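Local coordinates for DisA protein (Sorangium cellulosum, PDB 6CCA) that probably transfers methyl groups to carbon, acting as the gem-dimethylating methyltransferase of a trans-acyltransferase polyketide assembly line linked to disorazol, at residues 41-45 / 46-50; 203-206 / 207-211. All coordinates share one frame; numbering follows the deposited sequence.

Contact 1. Residues 41-45 / 46-50; sequences IQPGL and SAVRE
The guanidinium of Arg49 carries Leu45 on one face: Leu45 CD2 stands 3.8 Å above its plane, displaced toward the rim of the group, while Leu45 CD1 is 3.8 Å from Arg49 NE. This is an i to i+4 contact in the first turn of helix 45-52, whose N-cap position is held by Gly44. Leu45 reaches the arginine because its CG is anti to the backbone N (chi1 -180°), and both methyls then meet the side chain of Arg49, which is extended from CG to NE. The charged end also has a partner outside the turn, Asp394, in a salt bridge with Arg49 NH2. The other flat group, the amide of Gln42, curls over the next residue: NE2 donates to Pro43 O at 2.9 Å, on a lone pair in the carbonyl plane, and this acceptor lies close to the amide plane too. The same NE2 also bonds Gln391 O, so two carbonyls hold the amide in place ahead of the helix. Backbone evidence for the turn is the pair Val48 N to Gly44 O, 3.1 Å, and Arg49 N to Leu45 O, 2.8 Å. Just before the N-cap, Pro43 packs against His392, and its CB lies 4.1 Å from both Ala47 CB and Val48 CG2.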
loop_
_atom_site.group_PDB
_atom_site.type_symbol
_atom_site.label_atom_id
_atom_site.label_comp_id
_atom_site.label_asym_id
_atom_site.label_seq_id
_atom_site.Cartn_x
_atom_site.Cartn_y
_atom_site.Cartn_z
ATOM N N ILE A 41 -12.385 -16.150 -7.630
ATOM C CA ILE A 41 -11.527 -15.413 -6.655
ATOM C C ILE A 41 -12.389 -14.526 -5.744
ATOM O O ILE A 41 -12.080 -14.369 -4.574
ATOM C CB ILE A 41 -10.480 -14.583 -7.439
ATOM C CG1 ILE A 41 -9.581 -15.489 -8.290
ATOM C CG2 ILE A 41 -9.660 -13.675 -6.526
ATOM C CD1 ILE A 41 -8.863 -14.713 -9.370
ATOM N N GLN A 42 -13.419 -13.927 -6.332
ATOM C CA GLN A 42 -14.322 -13.037 -5.605
ATOM C C GLN A 42 -14.766 -13.642 -4.297
ATOM O O GLN A 42 -15.362 -14.723 -4.264
ATOM C CB GLN A 42 -15.554 -12.766 -6.464
ATOM C CG GLN A 42 -16.640 -11.926 -5.845
ATOM C CD GLN A 42 -16.172 -10.596 -5.306
ATOM O OE1 GLN A 42 -15.589 -9.774 -6.009
ATOM N NE2 GLN A 42 -16.460 -10.373 -4.037
ATOM N N PRO A 43 -14.500 -12.953 -3.180
ATOM C CA PRO A 43 -14.991 -13.501 -1.932
ATOM C C PRO A 43 -16.543 -13.535 -1.903
ATOM O O PRO A 43 -17.194 -12.603 -2.367
ATOM C CB PRO A 43 -14.473 -12.525 -0.877
ATOM C CG PRO A 43 -13.942 -11.379 -1.563
ATOM C CD PRO A 43 -13.666 -11.768 -2.990
ATOM N N GLY A 44 -17.076 -14.560 -1.268
ATOM C CA GLY A 44 -18.509 -14.634 -1.035
ATOM C C GLY A 44 -19.017 -13.753 0.106
ATOM O O GLY A 44 -18.246 -13.117 0.835
ATOM N N LEU A 45 -20.337 -13.782 0.319
ATOM C CA LEU A 45 -20.953 -12.856 1.243
ATOM C C LEU A 45 -20.464 -13.060 2.638
ATOM O O LEU A 45 -20.254 -12.089 3.359
ATOM C CB LEU A 45 -22.506 -12.941 1.160
ATOM C CG LEU A 45 -23.352 -12.019 2.076
ATOM C CD1 LEU A 45 -22.949 -10.565 2.013
ATOM C CD2 LEU A 45 -24.857 -12.145 1.730
ATOM N N SER A 46 -20.249 -14.293 3.045
ATOM C CA SER A 46 -19.902 -14.562 4.409
ATOM C C SER A 46 -18.527 -13.984 4.700
ATOM O O SER A 46 -18.331 -13.399 5.762
ATOM C CB SER A 46 -19.873 -16.046 4.732
ATOM O OG SER A 46 -21.197 -16.551 4.501
ATOM N N ALA A 47 -17.607 -14.135 3.766
ATOM C CA ALA A 47 -16.253 -13.558 3.967
ATOM C C ALA A 47 -16.276 -12.044 3.995
ATOM O O ALA A 47 -15.495 -11.430 4.718
ATOM C CB ALA A 47 -15.299 -14.036 2.873
ATOM N N VAL A 48 -17.128 -11.453 3.165
ATOM C CA VAL A 48 -17.216 -10.043 3.040
ATOM C C VAL A 48 -17.821 -9.519 4.346
ATOM O O VAL A 48 -17.366 -8.527 4.892
ATOM C CB VAL A 48 -18.073 -9.598 1.838
ATOM C CG1 VAL A 48 -18.408 -8.116 1.926
ATOM C CG2 VAL A 48 -17.362 -9.906 0.477
ATOM N N ARG A 49 -18.888 -10.185 4.819
ATOM C CA ARG A 49 -19.503 -9.779 6.101
ATOM C C ARG A 49 -18.526 -9.825 7.245
ATOM O O ARG A 49 -18.510 -8.912 8.086
ATOM C CB ARG A 49 -20.715 -10.631 6.488
ATOM C CG ARG A 49 -21.921 -10.154 5.751
ATOM C CD ARG A 49 -23.260 -10.638 6.357
ATOM N NE ARG A 49 -24.255 -10.007 5.507
ATOM C CZ ARG A 49 -25.492 -10.460 5.239
ATOM N NH1 ARG A 49 -25.989 -11.567 5.793
ATOM N NH2 ARG A 49 -26.246 -9.753 4.400
ATOM N N GLU A 50 -17.771 -10.886 7.305
ATOM C CA GLU A 50 -16.729 -11.061 8.311
ATOM C C GLU A 50 -15.691 -9.901 8.272
ATOM O O GLU A 50 -15.334 -9.388 9.334
ATOM C CB GLU A 50 -16.055 -12.393 8.184
ATOM C CG GLU A 50 -14.855 -12.636 9.086
ATOM C CD GLU A 50 -15.220 -12.765 10.582
ATOM O OE1 GLU A 50 -16.420 -13.027 10.830
ATOM O OE2 GLU A 50 -14.327 -12.601 11.473
#

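Contact 2. Residues 203-206 / 207-211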
loop_
_atom_site.group_PDB
_atom_site.type_symbol
_atom_site.label_atom_id
_atom_site.label_comp_id
_atom_site.label_asym_id
_atom_site.label_seq_id
_atom_site.Cartn_x
_atom_site.Cartn_y
_atom_site.Cartn_z
ATOM N N GLU A 203 -4.676 -13.236 1.430
ATOM C CA GLU A 203 -5.268 -14.479 0.983
ATOM C C GLU A 203 -5.905 -14.338 -0.371
ATOM O O GLU A 203 -5.773 -15.271 -1.164
ATOM C CB GLU A 203 -6.236 -15.075 2.016
ATOM C CG GLU A 203 -5.510 -15.532 3.287
ATOM C CD GLU A 203 -4.540 -16.717 3.098
ATOM O OE1 GLU A 203 -4.654 -17.518 2.145
ATOM O OE2 GLU A 203 -3.595 -16.807 3.905
ATOM N N LEU A 204 -6.487 -13.159 -0.661
ATOM C CA LEU A 204 -7.003 -12.887 -1.994
ATOM C C LEU A 204 -5.932 -12.825 -3.051
ATOM O O LEU A 204 -6.131 -13.291 -4.157
ATOM C CB LEU A 204 -7.853 -11.582 -2.070
ATOM C CG LEU A 204 -9.254 -11.625 -1.528
ATOM C CD1 LEU A 204 -9.833 -10.228 -1.647
ATOM C CD2 LEU A 204 -10.057 -12.653 -2.358
ATOM N N VAL A 205 -4.744 -12.328 -2.724
ATOM C CA VAL A 205 -3.667 -12.387 -3.712
ATOM C C VAL A 205 -3.260 -13.865 -4.024
ATOM O O VAL A 205 -3.112 -14.249 -5.155
ATOM C CB VAL A 205 -2.427 -11.623 -3.241
ATOM C CG1 VAL A 205 -1.170 -11.947 -4.076
ATOM C CG2 VAL A 205 -2.680 -10.129 -3.116
ATOM N N ILE A 206 -3.080 -14.656 -2.984
ATOM C CA ILE A 206 -2.697 -16.057 -3.090
ATOM C C ILE A 206 -3.758 -16.790 -3.914
ATOM O O ILE A 206 -3.438 -17.532 -4.812
ATOM C CB ILE A 206 -2.532 -16.712 -1.719
ATOM C CG1 ILE A 206 -1.241 -16.213 -1.055
ATOM C CG2 ILE A 206 -2.379 -18.252 -1.839
ATOM C CD1 ILE A 206 -1.045 -16.608 0.400
ATOM N N LYS A 207 -5.007 -16.574 -3.588
ATOM C CA LYS A 207 -6.094 -17.205 -4.330
ATOM C C LYS A 207 -6.019 -16.855 -5.808
ATOM O O LYS A 207 -6.255 -17.718 -6.695
ATOM C CB LYS A 207 -7.449 -16.722 -3.744
ATOM C CG LYS A 207 -8.705 -17.338 -4.397
ATOM C CD LYS A 207 -8.634 -18.811 -4.290
ATOM C CE LYS A 207 -9.985 -19.514 -4.460
ATOM N NZ LYS A 207 -9.671 -20.954 -4.788
ATOM N N SER A 208 -5.745 -15.589 -6.131
ATOM C CA SER A 208 -5.659 -15.201 -7.494
ATOM C C SER A 208 -4.592 -15.980 -8.204
ATOM O O SER A 208 -4.767 -16.378 -9.345
ATOM C CB SER A 208 -5.419 -13.711 -7.645
ATOM O OG SER A 208 -6.404 -12.868 -7.019
ATOM N N LEU A 209 -3.434 -16.149 -7.561
ATOM C CA LEU A 209 -2.343 -16.824 -8.200
ATOM C C LEU A 209 -2.653 -18.302 -8.427
ATOM O O LEU A 209 -2.309 -18.875 -9.479
ATOM C CB LEU A 209 -1.034 -16.646 -7.386
ATOM C CG LEU A 209 -0.571 -15.197 -7.184
ATOM C CD1 LEU A 209 0.667 -15.231 -6.264
ATOM C CD2 LEU A 209 -0.268 -14.413 -8.445
ATOM N N LEU A 210 -3.268 -18.939 -7.439
ATOM C CA LEU A 210 -3.579 -20.335 -7.543
ATOM C C LEU A 210 -4.650 -20.574 -8.590
ATOM O O LEU A 210 -4.598 -21.583 -9.323
ATOM C CB LEU A 210 -4.000 -20.850 -6.188
ATOM C CG LEU A 210 -2.838 -20.972 -5.190
ATOM C CD1 LEU A 210 -3.323 -21.508 -3.876
ATOM C CD2 LEU A 210 -1.700 -21.860 -5.664
ATOM N N VAL A 211 -5.602 -19.644 -8.716
ATOM C CA VAL A 211 -6.619 -19.779 -9.784
ATOM C C VAL A 211 -5.964 -19.658 -11.149
ATOM O O VAL A 211 -6.244 -20.418 -12.117
ATOM C CB VAL A 211 -7.745 -18.767 -9.543
ATOM C CG1 VAL A 211 -8.559 -18.474 -10.806
ATOM C CG2 VAL A 211 -8.568 -19.284 -8.376
#
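Leu204 O is gripped twice by one residue: Ser208 OG donates to it at 2.9 Å and Ser208 N at 3.1 Å. The two donors come from opposite faces of the carbonyl plane, the hydroxyl tilted 28° from it and the amide 31°. Ser208 OG reaches the carbonyl because it sits beside its own backbone N, anti to the carbonyl carbon (chi1 -57°). The bond gives the hydroxyl of the buried Ser208 a partner in the backbone of the preceding turn. Such a serine i to i-4 bond, added to the regular amide bond, is a familiar feature inside alpha-helices, here helix 196-216. Regular bonds flank it, among them Lys207 N to Glu203 O, 2.9 Å, and Leu210 N to Ile206 O, 3.0 Å. On the side facing helix 239-246, Ile206 and Leu210 run alongside each other and point the same way, with Ile206 CG2 4.0 Å from Leu210 CD1. Ile206 rests on Ser241 and Ala245, and Leu210 on Leu246. Val205 and Leu209 make a looser pair, Val205 CG1 to Leu209 CD1 4.4 Å; Val205 touches Val404 of strand 402-409, and Leu209 touches Val242.

Contact 1 comes first along the chain, in the loop after helix 34-41 and the start of helix 45-52; contact 2 follows within helix 196-216. Their centres lie about 14 Å apart, on the same side of the chain's centre, yet the segments touch. Ile41 CG2 approaches Ser208 OG at 3.4 Å, Pro43 CD meets Leu204 CD2 at 3.8 Å, and Ile41 CG1 lies 3.9 Å from Val211 CG2. The surface turn at 41-50 is therefore joined to helix 196-216, whose buried side chains also pack on helix 239-246 and on strand 402-409 of the mixed sheet. These contacts are consistent with the 41-50 turn covering part of the outside of helix 196-216, which flanks the sheet.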